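Local coordinates for Mll2253 protein (PDB 3Q63) that is of unknown function but belongs to the AHA1 family, related to the activator of Hsp90 ATPase, and has a Bet v 1-like fold, at residues V12-I17 and H105-Q110; K23-L28 and F95-T100. One frame throughout, in Å; residues are numbered along the deposited sequence.

Contact 1: V12-I17 and H105-Q110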
loop_
_atom_site.group_PDB
_atom_site.type_symbol
_atom_site.label_atom_id
_atom_site.label_comp_id
_atom_site.label_asym_id
_atom_site.label_seq_id
_atom_site.Cartn_x
_atom_site.Cartn_y
_atom_site.Cartn_z
ATOM N N VAL B 12 -13.872 12.105 -6.120
ATOM C CA VAL B 12 -13.509 13.502 -5.915
ATOM C C VAL B 12 -13.318 13.772 -4.426
ATOM O O VAL B 12 -14.153 13.397 -3.607
ATOM C CB VAL B 12 -14.601 14.452 -6.455
ATOM C CG1 VAL B 12 -14.144 15.908 -6.308
ATOM C CG2 VAL B 12 -14.894 14.132 -7.906
ATOM N N VAL B 13 -12.201 14.408 -4.089
ATOM C CA VAL B 13 -11.885 14.755 -2.714
ATOM C C VAL B 13 -11.371 16.197 -2.710
ATOM O O VAL B 13 -10.536 16.570 -3.537
ATOM C CB VAL B 13 -10.810 13.810 -2.118
ATOM C CG1 VAL B 13 -10.482 14.225 -0.694
ATOM C CG2 VAL B 13 -11.321 12.365 -2.124
ATOM N N GLU B 14 -11.893 17.013 -1.798
ATOM C CA GLU B 14 -11.490 18.418 -1.711
ATOM C C GLU B 14 -11.053 18.751 -0.292
ATOM O O GLU B 14 -11.544 18.170 0.674
ATOM C CB GLU B 14 -12.651 19.323 -2.138
ATOM C CG GLU B 14 -13.214 18.981 -3.517
ATOM C CD GLU B 14 -14.285 19.952 -3.990
ATOM O OE1 GLU B 14 -13.927 21.022 -4.514
ATOM O OE2 GLU B 14 -15.487 19.646 -3.840
ATOM N N ARG B 15 -10.130 19.698 -0.172
ATOM C CA ARG B 15 -9.607 20.079 1.123
ATOM C C ARG B 15 -9.140 21.520 1.089
ATOM O O ARG B 15 -8.637 21.990 0.068
ATOM C CB ARG B 15 -8.414 19.182 1.498
ATOM C CG ARG B 15 -8.740 17.697 1.764
ATOM C CD ARG B 15 -9.044 17.443 3.238
ATOM N NE ARG B 15 -9.255 16.026 3.544
ATOM C CZ ARG B 15 -10.341 15.334 3.204
ATOM N NH1 ARG B 15 -11.331 15.921 2.545
ATOM N NH2 ARG B 15 -10.441 14.050 3.525
ATOM N N GLN B 16 -9.325 22.226 2.198
ATOM C CA GLN B 16 -8.864 23.607 2.304
ATOM C C GLN B 16 -7.557 23.484 3.077
ATOM O O GLN B 16 -7.548 23.004 4.211
ATOM C CB GLN B 16 -9.869 24.455 3.092
ATOM C CG GLN B 16 -9.395 25.869 3.397
ATOM C CD GLN B 16 -9.047 26.658 2.145
ATOM O OE1 GLN B 16 -9.861 26.795 1.224
ATOM N NE2 GLN B 16 -7.835 27.192 2.110
ATOM N N ILE B 17 -6.458 23.897 2.458
ATOM C CA ILE B 17 -5.142 23.803 3.085
ATOM C C ILE B 17 -4.612 25.176 3.475
ATOM O O ILE B 17 -4.542 26.086 2.645
ATOM C CB ILE B 17 -4.126 23.112 2.138
ATOM C CG1 ILE B 17 -4.634 21.711 1.773
ATOM C CG2 ILE B 17 -2.761 23.020 2.808
ATOM C CD1 ILE B 17 -3.708 20.929 0.851
ATOM N N HIS B 105 -7.007 25.919 -1.908
ATOM C CA HIS B 105 -8.052 24.916 -1.961
ATOM C C HIS B 105 -7.586 23.841 -2.950
ATOM O O HIS B 105 -7.271 24.138 -4.101
ATOM C CB HIS B 105 -9.370 25.548 -2.412
ATOM C CG HIS B 105 -10.461 24.555 -2.661
ATOM N ND1 HIS B 105 -10.523 23.789 -3.805
ATOM C CD2 HIS B 105 -11.523 24.187 -1.905
ATOM C CE1 HIS B 105 -11.576 22.996 -3.745
ATOM N NE2 HIS B 105 -12.201 23.216 -2.602
ATOM N N LEU B 106 -7.535 22.596 -2.484
ATOM C CA LEU B 106 -7.086 21.477 -3.305
ATOM C C LEU B 106 -8.215 20.510 -3.665
ATOM O O LEU B 106 -8.980 20.093 -2.797
ATOM C CB LEU B 106 -5.985 20.695 -2.569
ATOM C CG LEU B 106 -5.484 19.413 -3.245
ATOM C CD1 LEU B 106 -4.798 19.774 -4.548
ATOM C CD2 LEU B 106 -4.526 18.648 -2.336
ATOM N N ARG B 107 -8.315 20.167 -4.946
ATOM C CA ARG B 107 -9.312 19.210 -5.413
ATOM C C ARG B 107 -8.558 18.077 -6.090
ATOM O O ARG B 107 -7.622 18.318 -6.854
ATOM C CB ARG B 107 -10.264 19.838 -6.435
ATOM C CG ARG B 107 -11.373 18.890 -6.897
ATOM C CD ARG B 107 -12.284 19.536 -7.937
ATOM N NE ARG B 107 -11.609 19.704 -9.219
ATOM C CZ ARG B 107 -12.123 20.357 -10.256
ATOM N NH1 ARG B 107 -13.326 20.909 -10.163
ATOM N NH2 ARG B 107 -11.432 20.460 -11.385
HETATM N N MSE B 108 -8.954 16.845 -5.803
HETATM C CA MSE B 108 -8.322 15.686 -6.412
HETATM C C MSE B 108 -9.427 14.916 -7.109
HETATM O O MSE B 108 -10.437 14.567 -6.493
HETATM C CB MSE B 108 -7.671 14.816 -5.339
HETATM C CG MSE B 108 -6.784 13.682 -5.853
HETATM SE SE MSE B 108 -7.700 12.238 -6.796
HETATM C CE MSE B 108 -9.051 11.771 -5.493
ATOM N N GLU B 109 -9.251 14.684 -8.404
ATOM C CA GLU B 109 -10.228 13.926 -9.167
ATOM C C GLU B 109 -9.508 12.722 -9.749
ATOM O O GLU B 109 -8.489 12.865 -10.420
ATOM C CB GLU B 109 -10.813 14.758 -10.311
ATOM C CG GLU B 109 -11.688 15.921 -9.878
ATOM C CD GLU B 109 -12.109 16.780 -11.058
ATOM O OE1 GLU B 109 -11.246 17.519 -11.595
ATOM O OE2 GLU B 109 -13.294 16.708 -11.451
ATOM N N GLN B 110 -10.031 11.537 -9.463
ATOM C CA GLN B 110 -9.467 10.300 -9.975
ATOM C C GLN B 110 -10.594 9.579 -10.705
ATOM O O GLN B 110 -11.527 9.066 -10.080
ATOM C CB GLN B 110 -8.928 9.420 -8.840
ATOM C CG GLN B 110 -8.515 8.014 -9.303
ATOM C CD GLN B 110 -7.742 7.241 -8.258
ATOM O OE1 GLN B 110 -7.998 7.370 -7.064
ATOM N NE2 GLN B 110 -6.800 6.411 -8.705
#

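Contact 2: K23-L28 and F95-T100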
loop_
_atom_site.group_PDB
_atom_site.type_symbol
_atom_site.label_atom_id
_atom_site.label_comp_id
_atom_site.label_asym_id
_atom_site.label_seq_id
_atom_site.Cartn_x
_atom_site.Cartn_y
_atom_site.Cartn_z
ATOM N N LYS B 23 3.938 26.101 -1.809
ATOM C CA LYS B 23 4.357 25.091 -0.848
ATOM C C LYS B 23 3.633 23.777 -1.145
ATOM O O LYS B 23 4.246 22.711 -1.186
ATOM C CB LYS B 23 4.024 25.574 0.566
ATOM C CG LYS B 23 4.272 24.578 1.676
ATOM C CD LYS B 23 5.649 24.758 2.278
ATOM C CE LYS B 23 5.571 24.800 3.798
ATOM N NZ LYS B 23 4.793 25.993 4.250
ATOM N N LEU B 24 2.326 23.864 -1.354
ATOM C CA LEU B 24 1.527 22.685 -1.666
ATOM C C LEU B 24 2.078 22.068 -2.953
ATOM O O LEU B 24 2.301 20.864 -3.028
ATOM C CB LEU B 24 0.060 23.080 -1.879
ATOM C CG LEU B 24 -1.047 22.107 -1.462
ATOM C CD1 LEU B 24 -2.336 22.512 -2.151
ATOM C CD2 LEU B 24 -0.686 20.668 -1.835
ATOM N N TRP B 25 2.311 22.908 -3.961
ATOM C CA TRP B 25 2.817 22.434 -5.243
ATOM C C TRP B 25 4.092 21.614 -5.112
ATOM O O TRP B 25 4.242 20.579 -5.770
ATOM C CB TRP B 25 3.062 23.606 -6.201
ATOM C CG TRP B 25 3.574 23.162 -7.547
ATOM C CD1 TRP B 25 4.863 23.224 -8.000
ATOM C CD2 TRP B 25 2.811 22.555 -8.599
ATOM N NE1 TRP B 25 4.948 22.697 -9.266
ATOM C CE2 TRP B 25 3.704 22.280 -9.658
ATOM C CE3 TRP B 25 1.459 22.219 -8.749
ATOM C CZ2 TRP B 25 3.289 21.686 -10.852
ATOM C CZ3 TRP B 25 1.048 21.626 -9.939
ATOM C CH2 TRP B 25 1.960 21.369 -10.973
ATOM N N ARG B 26 5.012 22.077 -4.272
ATOM C CA ARG B 26 6.270 21.369 -4.057
ATOM C C ARG B 26 6.040 20.002 -3.435
ATOM O O ARG B 26 6.644 19.011 -3.852
ATOM C CB ARG B 26 7.208 22.198 -3.170
ATOM C CG ARG B 26 8.016 23.234 -3.949
ATOM C CD ARG B 26 8.965 24.009 -3.047
ATOM N NE ARG B 26 8.318 25.158 -2.419
ATOM C CZ ARG B 26 7.850 26.211 -3.088
ATOM N NH1 ARG B 26 7.956 26.268 -4.410
ATOM N NH2 ARG B 26 7.282 27.211 -2.433
ATOM N N ALA B 27 5.154 19.943 -2.446
ATOM C CA ALA B 27 4.861 18.675 -1.788
ATOM C C ALA B 27 4.238 17.671 -2.762
ATOM O O ALA B 27 4.338 16.462 -2.564
ATOM C CB ALA B 27 3.928 18.905 -0.599
ATOM N N LEU B 28 3.600 18.172 -3.815
ATOM C CA LEU B 28 2.958 17.308 -4.809
ATOM C C LEU B 28 3.868 16.923 -5.979
ATOM O O LEU B 28 3.575 15.981 -6.714
ATOM C CB LEU B 28 1.714 18.001 -5.378
ATOM C CG LEU B 28 0.546 18.266 -4.426
ATOM C CD1 LEU B 28 -0.451 19.197 -5.078
ATOM C CD2 LEU B 28 -0.104 16.950 -4.039
ATOM N N PHE B 95 -4.902 16.933 -9.849
ATOM C CA PHE B 95 -4.940 17.830 -8.691
ATOM C C PHE B 95 -5.181 19.244 -9.200
ATOM O O PHE B 95 -4.601 19.647 -10.206
ATOM C CB PHE B 95 -3.605 17.813 -7.936
ATOM C CG PHE B 95 -3.243 16.473 -7.366
ATOM C CD1 PHE B 95 -3.752 16.062 -6.134
ATOM C CD2 PHE B 95 -2.404 15.614 -8.069
ATOM C CE1 PHE B 95 -3.427 14.810 -5.610
ATOM C CE2 PHE B 95 -2.073 14.357 -7.556
ATOM C CZ PHE B 95 -2.587 13.955 -6.324
ATOM N N THR B 96 -6.039 19.990 -8.516
ATOM C CA THR B 96 -6.323 21.363 -8.910
ATOM C C THR B 96 -6.136 22.263 -7.694
ATOM O O THR B 96 -6.775 22.072 -6.654
ATOM C CB THR B 96 -7.761 21.504 -9.474
ATOM O OG1 THR B 96 -7.918 20.612 -10.585
ATOM C CG2 THR B 96 -8.019 22.935 -9.958
ATOM N N LEU B 97 -5.220 23.220 -7.826
ATOM C CA LEU B 97 -4.906 24.152 -6.756
ATOM C C LEU B 97 -5.550 25.503 -7.048
ATOM O O LEU B 97 -5.364 26.074 -8.125
ATOM C CB LEU B 97 -3.384 24.318 -6.618
ATOM C CG LEU B 97 -2.587 23.106 -6.121
ATOM C CD1 LEU B 97 -2.637 21.985 -7.156
ATOM C CD2 LEU B 97 -1.155 23.507 -5.851
ATOM N N THR B 98 -6.322 26.000 -6.090
ATOM C CA THR B 98 -6.991 27.285 -6.240
ATOM C C THR B 98 -6.597 28.152 -5.050
ATOM O O THR B 98 -6.920 27.837 -3.912
ATOM C CB THR B 98 -8.530 27.126 -6.260
ATOM O OG1 THR B 98 -8.908 26.242 -7.320
ATOM C CG2 THR B 98 -9.207 28.484 -6.468
ATOM N N PRO B 99 -5.863 29.245 -5.299
ATOM C CA PRO B 99 -5.424 30.158 -4.240
ATOM C C PRO B 99 -6.615 30.727 -3.477
ATOM O O PRO B 99 -7.614 31.101 -4.082
ATOM C CB PRO B 99 -4.688 31.257 -5.008
ATOM C CG PRO B 99 -4.191 30.559 -6.230
ATOM C CD PRO B 99 -5.359 29.679 -6.614
ATOM N N THR B 100 -6.509 30.774 -2.154
ATOM C CA THR B 100 -7.558 31.343 -1.315
ATOM C C THR B 100 -6.863 32.297 -0.348
ATOM O O THR B 100 -5.648 32.253 -0.201
ATOM C CB THR B 100 -8.281 30.273 -0.473
ATOM O OG1 THR B 100 -7.328 29.633 0.378
ATOM C CG2 THR B 100 -8.949 29.237 -1.369
#

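Contact 1: V12-I17 and H105-Q110
Glu-14 and His-105 meet on the face of an antiparallel strand pair that also carries Val-12, Gln-16, Arg-107 and Glu-109; there OE1 of Glu-14 lies in the plane of the imidazole at its edge, 3.2 Å from CE1 of His-105. Carboxylate and ring stand nearly perpendicular, 85° apart. CG of His-105 is anti to the backbone N (chi1 173°), and Arg-15 O lies 4.0 Å from the ring plane on one face, displaced toward the rim. An alanine in place of His-105 would probably open a gap beside OE1 of Glu-14 and over Arg-15 O, where ring edge and ring face now lie. Alongside, CG of Glu-14 packs on CG of Arg-107 at 3.8 Å, and Arg-107 NH2 turns to a salt bridge with OE1 of Glu-109 (3.0 Å). On the other face CG2 of Val-13 touches the selenomethionine CE of Met-108 at 4.1 Å, and CD1 of Ile-17 lies beside CD2 of Leu-106. Two reciprocal pairs of backbone hydrogen bonds, Val-13 with Met-108 and Arg-15 with Leu-106, fix the antiparallel register. Helix 118-141 covers Val-13 and Met-108, helix 21-29 covers Ile-17 and Leu-106, and strand 92-100 continues the sheet beyond 105-110.

Contact 2: K23-L28 and F95-T100
Phe-95 meets the helix through its ring, with CD2 of Leu-28 lying 4.2 Å above one face and displaced toward the rim; the nearest ring atom is CE1 of Phe-95, 4.3 Å from that methyl. The ring is further packed by Phe-132 of helix 118-141, so the Leu-28 methyl meets an aromatic group that the long helix also touches. Two residues on, Leu-97 projects from the same face of the strand and takes part in three of the four residue pairs. Its CG is anti to the carbonyl carbon (chi1 -68°), and from there the two methyls diverge to different helix residues. CD1 of Leu-97 meets CD1 of Leu-28 tip to tip at 4.1 Å. The contact belongs to a Bet v 1-like helix-grip fold, in which the short helix 21-29, one of the pair that follows the first strand, packs against the curved antiparallel sheet, its segment running nearly antiparallel to the strand (165°) with the axes 10.3 Å apart. CD2 of Leu-97, the other methyl, sits 4.0 Å from CD1 of Leu-24, whose side chain it crosses obliquely. CD2 of Leu-97 also approaches the edge of the Trp-25 indole, near the ring plane, 4.1 Å from CE3 of Trp-25, and sits beside the backbone N of that residue, where the helix backbone itself comes within van der Waals range of the strand's leucine.

Overall arrangement
Contacts 1 and 2 have their centres about 10 Å apart and share one sheet, in which strand 103-113 separates 9-17 from 92-100. Backbone bonding carries the sheet from one to the other: the N of His-105 lies 2.8 Å from the O of Thr-98, a probable hydrogen bond. Side chains join them too, CG of Met-108 lying 3.5 Å from CE1 of Phe-95 and CD1 of Ile-17 3.7 Å from CD1 of Leu-24. Along the chain, both segments of contact 2 fall within the span between 12-17 and 105-110. Gln-16 NE2 hydrogen-bonds to Thr-100 OG1, tying the end strand to the far end of 95-100.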